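Local coordinates for protein Cdhr2 (Mus musculus, PDB 5CYX) that probably forms calcium-dependent heterophilic adhesion complexes with CDHR5 on adjacent microvilli, through its extracellular cadherin domains, and so controls microvillar packing in the brush border, at residues P65-E69 against V95-N101; N254-T258 against T301-N306. All blocks are in the same frame, centred on the assembly; numbering follows the deposited sequence.

Interaction 1: P65-E69 against V95-N101; sequences PLDFE and VEDRNDN. With CA (calcium ion), chain C; CA (calcium ion), chain B; CA (calcium ion), chain D.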
loop_
_atom_site.group_PDB
_atom_site.type_symbol
_atom_site.label_atom_id
_atom_site.label_comp_id
_atom_site.label_asym_id
_atom_site.label_seq_id
_atom_site.Cartn_x
_atom_site.Cartn_y
_atom_site.Cartn_z
ATOM N N PRO A 65 18.898 39.963 0.878
ATOM C CA PRO A 65 18.774 38.517 1.048
ATOM C C PRO A 65 18.702 37.743 -0.277
ATOM O O PRO A 65 18.070 38.182 -1.209
ATOM C CB PRO A 65 17.466 38.365 1.858
ATOM C CG PRO A 65 17.268 39.682 2.540
ATOM C CD PRO A 65 17.793 40.686 1.564
ATOM N N LEU A 66 19.407 36.620 -0.320
ATOM C CA LEU A 66 19.391 35.681 -1.390
ATOM C C LEU A 66 18.229 34.748 -1.179
ATOM O O LEU A 66 17.873 34.463 -0.031
ATOM C CB LEU A 66 20.670 34.821 -1.340
ATOM C CG LEU A 66 21.996 35.511 -1.624
ATOM C CD1 LEU A 66 23.134 34.503 -1.521
ATOM C CD2 LEU A 66 22.008 36.146 -3.001
ATOM N N ASP A 67 17.676 34.218 -2.266
ATOM C CA ASP A 67 16.510 33.357 -2.174
ATOM C C ASP A 67 16.426 32.508 -3.422
ATOM O O ASP A 67 16.030 32.976 -4.489
ATOM C CB ASP A 67 15.202 34.210 -1.999
ATOM C CG ASP A 67 13.960 33.327 -1.819
ATOM O OD1 ASP A 67 14.068 32.120 -1.496
ATOM O OD2 ASP A 67 12.866 33.800 -2.047
ATOM N N PHE A 68 16.832 31.257 -3.281
ATOM C CA PHE A 68 16.847 30.328 -4.365
ATOM C C PHE A 68 15.475 30.173 -4.988
ATOM O O PHE A 68 15.362 30.066 -6.203
ATOM C CB PHE A 68 17.297 28.958 -3.876
ATOM C CG PHE A 68 17.306 27.930 -4.957
ATOM C CD1 PHE A 68 18.357 27.887 -5.861
ATOM C CD2 PHE A 68 16.274 27.001 -5.080
ATOM C CE1 PHE A 68 18.387 26.915 -6.853
ATOM C CE2 PHE A 68 16.297 26.039 -6.072
ATOM C CZ PHE A 68 17.341 26.020 -6.965
ATOM N N GLU A 69 14.440 30.172 -4.153
ATOM C CA GLU A 69 13.080 29.950 -4.641
ATOM C C GLU A 69 12.592 31.015 -5.649
ATOM O O GLU A 69 11.758 30.686 -6.510
ATOM C CB GLU A 69 12.092 29.842 -3.476
ATOM C CG GLU A 69 12.074 28.479 -2.816
ATOM C CD GLU A 69 13.409 28.072 -2.153
ATOM O OE1 GLU A 69 13.987 28.788 -1.338
ATOM O OE2 GLU A 69 13.917 27.018 -2.435
ATOM N N VAL A 95 23.072 30.856 -6.898
ATOM C CA VAL A 95 22.515 30.733 -5.548
ATOM C C VAL A 95 22.187 29.272 -5.301
ATOM O O VAL A 95 21.469 28.665 -6.080
ATOM C CB VAL A 95 21.265 31.615 -5.361
ATOM C CG1 VAL A 95 20.729 31.525 -3.932
ATOM C CG2 VAL A 95 21.604 33.066 -5.641
ATOM N N GLU A 96 22.759 28.675 -4.260
ATOM C CA GLU A 96 22.451 27.289 -3.904
ATOM C C GLU A 96 21.244 27.161 -2.965
ATOM O O GLU A 96 21.109 27.898 -1.951
ATOM C CB GLU A 96 23.633 26.611 -3.218
ATOM C CG GLU A 96 24.768 26.242 -4.140
ATOM C CD GLU A 96 25.774 25.283 -3.492
ATOM O OE1 GLU A 96 25.992 25.399 -2.252
ATOM O OE2 GLU A 96 26.335 24.433 -4.239
ATOM N N ASP A 97 20.426 26.162 -3.261
ATOM C CA ASP A 97 19.253 25.843 -2.484
ATOM C C ASP A 97 19.677 25.383 -1.082
ATOM O O ASP A 97 20.675 24.628 -0.933
ATOM C CB ASP A 97 18.421 24.722 -3.167
ATOM C CG ASP A 97 17.009 24.568 -2.557
ATOM O OD1 ASP A 97 16.488 25.526 -1.917
ATOM O OD2 ASP A 97 16.442 23.450 -2.677
ATOM N N ARG A 98 18.947 25.871 -0.072
ATOM C CA ARG A 98 19.072 25.294 1.314
ATOM C C ARG A 98 17.653 24.984 1.858
ATOM O O ARG A 98 16.608 25.518 1.332
ATOM C CB ARG A 98 19.828 26.247 2.208
ATOM C CG ARG A 98 21.288 26.447 1.835
ATOM C CD ARG A 98 22.115 25.332 2.416
ATOM N NE ARG A 98 23.517 25.406 2.039
ATOM C CZ ARG A 98 24.052 24.929 0.930
ATOM N NH1 ARG A 98 25.352 25.041 0.742
ATOM N NH2 ARG A 98 23.324 24.344 -0.008
ATOM N N ASN A 99 17.577 24.101 2.851
ATOM C CA ASN A 99 16.294 23.690 3.377
ATOM C C ASN A 99 15.687 24.740 4.336
ATOM O O ASN A 99 15.698 24.547 5.579
ATOM C CB ASN A 99 16.378 22.342 4.041
ATOM C CG ASN A 99 15.052 21.730 4.275
ATOM O OD1 ASN A 99 14.030 22.224 3.800
ATOM N ND2 ASN A 99 15.039 20.675 5.033
ATOM N N ASP A 100 15.164 25.821 3.744
ATOM C CA ASP A 100 14.496 26.894 4.497
ATOM C C ASP A 100 12.996 26.879 4.257
ATOM O O ASP A 100 12.341 27.788 4.704
ATOM C CB ASP A 100 15.049 28.283 4.087
ATOM C CG ASP A 100 14.919 28.546 2.537
ATOM O OD1 ASP A 100 14.661 27.613 1.754
ATOM O OD2 ASP A 100 15.016 29.691 2.100
ATOM N N ASN A 101 12.428 25.916 3.504
ATOM C CA ASN A 101 10.942 25.887 3.459
ATOM C C ASN A 101 10.373 24.651 4.136
ATOM O O ASN A 101 11.068 23.630 4.209
ATOM C CB ASN A 101 10.403 26.033 2.051
ATOM C CG ASN A 101 10.550 27.433 1.524
ATOM O OD1 ASN A 101 9.772 28.332 1.884
ATOM N ND2 ASN A 101 11.532 27.643 0.688
HETATM CA CA CA C . 15.259 26.683 -0.328
HETATM CA CA CA B . 14.544 30.599 0.175
HETATM CA CA CA D . 11.928 21.924 2.876
HETATM O O HOH W 1 12.267 30.790 1.093
#
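Two torsions set Phe68 and Glu69 against Asp97 and its neighbours: the Phe68 ring swings to the side opposite its backbone N (chi1 179°), over Asp97, while the Glu69 chain folds at chi2 (63°), carrying its carboxylate back to the calcium ions. Glu69 takes one ion with both oxygens, OE2 lying 2.5 Å from that calcium. OE1 also reaches a second calcium, at 2.4 Å, so this single oxygen bridges the pair. Asp100 spans the same two ions with separate oxygens, OD1 on the first and OD2 on the second (2.2 Å). Asp97 OD1 and Arg98 O complete the grip of 95-101 on the first ion, and Asp67 OD1 binds the second at 2.3 Å. The carboxylate oxygens are drawn together by the metal: Glu69 OE2 sits only 3.0 Å from Asp97 OD1, a spacing tolerable because both bind calcium.

Beside this charged cluster, Asp97 CB lies over one face of the Phe68 ring in a CH-pi contact, 3.8 Å from the centroid, while Val95 O meets the ring edge at Phe68 CD1 (3.2 Å). Leu66 and Phe68 CB pack on the Val95 methyls. Asp97 OD2 turns to Thr134, and Phe68 also touches Pro198 of a second subunit. Glu18 also binds both ions, Asp133 joins the first, and Asn99 and Asn101 serve a third calcium. Asp67 and Glu69 of LDFE match the DXE motif within the repeat, and DRNDN is the DXNDN linker motif; together they belong to the three-calcium site between successive cadherin repeats.

Interaction 2: N254-T258 against T301-N306; sequences NDIVT and TATEKN. With CA (calcium ion), chain F.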
loop_
_atom_site.group_PDB
_atom_site.type_symbol
_atom_site.label_atom_id
_atom_site.label_comp_id
_atom_site.label_asym_id
_atom_site.label_seq_id
_atom_site.Cartn_x
_atom_site.Cartn_y
_atom_site.Cartn_z
ATOM N N ASN A 254 -31.051 1.040 13.808
ATOM C CA ASN A 254 -32.319 0.730 14.520
ATOM C C ASN A 254 -33.503 0.525 13.559
ATOM O O ASN A 254 -34.488 1.266 13.590
ATOM C CB ASN A 254 -32.718 1.774 15.586
ATOM C CG ASN A 254 -31.544 2.446 16.230
ATOM O OD1 ASN A 254 -30.822 1.834 17.037
ATOM N ND2 ASN A 254 -31.369 3.740 15.927
ATOM N N ASP A 255 -33.345 -0.492 12.717
ATOM C CA ASP A 255 -34.324 -0.960 11.743
ATOM C C ASP A 255 -35.505 -1.491 12.543
ATOM O O ASP A 255 -35.312 -2.065 13.604
ATOM C CB ASP A 255 -33.699 -2.123 10.925
ATOM C CG ASP A 255 -34.461 -2.446 9.627
ATOM O OD1 ASP A 255 -35.494 -1.829 9.326
ATOM O OD2 ASP A 255 -34.016 -3.357 8.903
ATOM N N ILE A 256 -36.711 -1.333 12.019
ATOM C CA ILE A 256 -37.898 -1.899 12.629
ATOM C C ILE A 256 -37.844 -3.447 12.631
ATOM O O ILE A 256 -37.298 -4.059 11.705
ATOM C CB ILE A 256 -39.176 -1.454 11.867
ATOM C CG1 ILE A 256 -39.340 0.083 11.944
ATOM C CG2 ILE A 256 -40.412 -2.108 12.477
ATOM C CD1 ILE A 256 -40.506 0.623 11.129
ATOM N N VAL A 257 -38.437 -4.065 13.650
ATOM C CA VAL A 257 -38.496 -5.518 13.729
ATOM C C VAL A 257 -39.931 -6.027 13.698
ATOM O O VAL A 257 -40.792 -5.437 14.329
ATOM C CB VAL A 257 -37.791 -6.023 15.016
ATOM C CG1 VAL A 257 -38.035 -7.495 15.197
ATOM C CG2 VAL A 257 -36.318 -5.725 14.937
ATOM N N THR A 258 -40.167 -7.129 12.980
ATOM C CA THR A 258 -41.431 -7.848 13.057
ATOM C C THR A 258 -41.208 -9.231 13.625
ATOM O O THR A 258 -40.079 -9.663 13.794
ATOM C CB THR A 258 -42.138 -7.949 11.706
ATOM O OG1 THR A 258 -41.323 -8.681 10.798
ATOM C CG2 THR A 258 -42.367 -6.598 11.146
ATOM N N THR A 301 -39.808 -15.730 16.371
ATOM C CA THR A 301 -38.751 -15.317 15.468
ATOM C C THR A 301 -38.967 -13.837 15.200
ATOM O O THR A 301 -40.080 -13.437 14.904
ATOM C CB THR A 301 -38.822 -16.110 14.149
ATOM O OG1 THR A 301 -38.554 -17.486 14.429
ATOM C CG2 THR A 301 -37.824 -15.609 13.132
ATOM N N ALA A 302 -37.907 -13.049 15.373
ATOM C CA ALA A 302 -37.887 -11.629 15.093
ATOM C C ALA A 302 -37.058 -11.442 13.844
ATOM O O ALA A 302 -35.985 -11.991 13.737
ATOM C CB ALA A 302 -37.261 -10.872 16.256
ATOM N N THR A 303 -37.553 -10.638 12.917
ATOM C CA THR A 303 -36.918 -10.411 11.624
ATOM C C THR A 303 -36.921 -8.902 11.359
ATOM O O THR A 303 -37.964 -8.244 11.473
ATOM C CB THR A 303 -37.707 -11.118 10.498
ATOM O OG1 THR A 303 -37.935 -12.488 10.842
ATOM C CG2 THR A 303 -36.976 -11.060 9.196
ATOM N N GLU A 304 -35.758 -8.361 11.011
ATOM C CA GLU A 304 -35.640 -6.974 10.616
ATOM C C GLU A 304 -36.404 -6.772 9.325
ATOM O O GLU A 304 -36.591 -7.699 8.551
ATOM C CB GLU A 304 -34.181 -6.555 10.483
ATOM C CG GLU A 304 -33.483 -6.538 11.838
ATOM C CD GLU A 304 -32.002 -6.213 11.798
ATOM O OE1 GLU A 304 -31.503 -5.660 10.816
ATOM O OE2 GLU A 304 -31.319 -6.434 12.802
ATOM N N LYS A 305 -36.865 -5.561 9.097
ATOM C CA LYS A 305 -37.699 -5.309 7.933
ATOM C C LYS A 305 -36.890 -5.254 6.661
ATOM O O LYS A 305 -37.361 -5.677 5.627
ATOM C CB LYS A 305 -38.527 -4.045 8.122
ATOM C CG LYS A 305 -39.703 -4.277 9.072
ATOM C CD LYS A 305 -40.792 -3.205 8.976
ATOM C CE LYS A 305 -41.668 -3.361 7.749
ATOM N NZ LYS A 305 -42.637 -2.227 7.663
ATOM N N ASN A 306 -35.670 -4.748 6.740
ATOM C CA ASN A 306 -34.781 -4.691 5.598
ATOM C C ASN A 306 -33.761 -5.818 5.636
ATOM O O ASN A 306 -33.398 -6.317 6.711
ATOM C CB ASN A 306 -34.076 -3.337 5.555
ATOM C CG ASN A 306 -35.070 -2.194 5.417
ATOM O OD1 ASN A 306 -35.494 -1.588 6.402
ATOM N ND2 ASN A 306 -35.516 -1.967 4.204
HETATM CA CA CA F . -29.344 -5.342 11.812
HETATM O O HOH W 2 -31.523 -3.349 8.436
HETATM O O HOH W 3 -28.750 -6.571 9.664
HETATM O O HOH W 4 -29.862 -3.215 10.613
#
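Thr303 O is gripped twice by Thr258: Thr258 N donates to it at 2.9 Å, nearly straight (170°), and Thr258 OG1 adds a weak, long bond. The hydroxyl is placed for this by chi1 of 62°, which lays OG1 between backbone N and carbonyl carbon; the CA-H of Val257 approaches the same oxygen. In return, Thr303 N donates to Thr258 O at 2.8 Å, so Thr258 and Thr303 form an antiparallel hydrogen-bonded pair, and Val257 with Glu304 the non-hydrogen-bonded pair beside it. Further along, Lys305 N bonds Ile256 O (3.0 Å), and Asn306 N bonds the syn lone pair of Asp255 OD2 at 3.1 Å, which ties the aspartate's carboxylate to the backbone at Asn306.

The side chains sort by face. Val257 CG1 butts against Ala302 CB at 3.6 Å, on the side where Glu304 also lies. Lys305 runs alongside Ile256, Lys305 CD against Ile256 CG2 (3.7 Å), and Thr258 CG2 meets Lys305 CG crosswise. Glu304, extended beyond CG, closes both oxygens on a calcium ion, OE1 at 2.4 Å, whose other protein ligands come from Leu218, Asp248 and Asp250. Asp255 N also bonds Asp248 OD2, so the segment facing Glu304 braces another ligand of that ion.

Strand 257-264 is an outermost strand of its four-stranded sheet, and strand 295-304 lies inside it, hydrogen-bonded on its far side to strand 315-324, while Phe222 and Pro220 of strand 220-222 contact Ala302 and Glu304.

Overall arrangement
The two contacts come in series along an elongated chain, interaction 1 in the first cadherin repeat and interaction 2 in the third, with centres about 66 Å apart, nearest atoms about 48 Å apart, and the chain's centre between them. They lie in different repeats and share no sheet, with the second repeat between them, yet each lies beside a calcium-filled junction: interaction 1 supplies ligands from the end of one repeat, and interaction 2 supplies one from the junction-facing end of the third repeat, though late in its sequence. Glu304 occupies a place on strand 295-304 comparable to Asp189 on strand 180-189; both bind calcium. Such junctions are consistent with the calcium-dependent stiffening known in cadherin linkers.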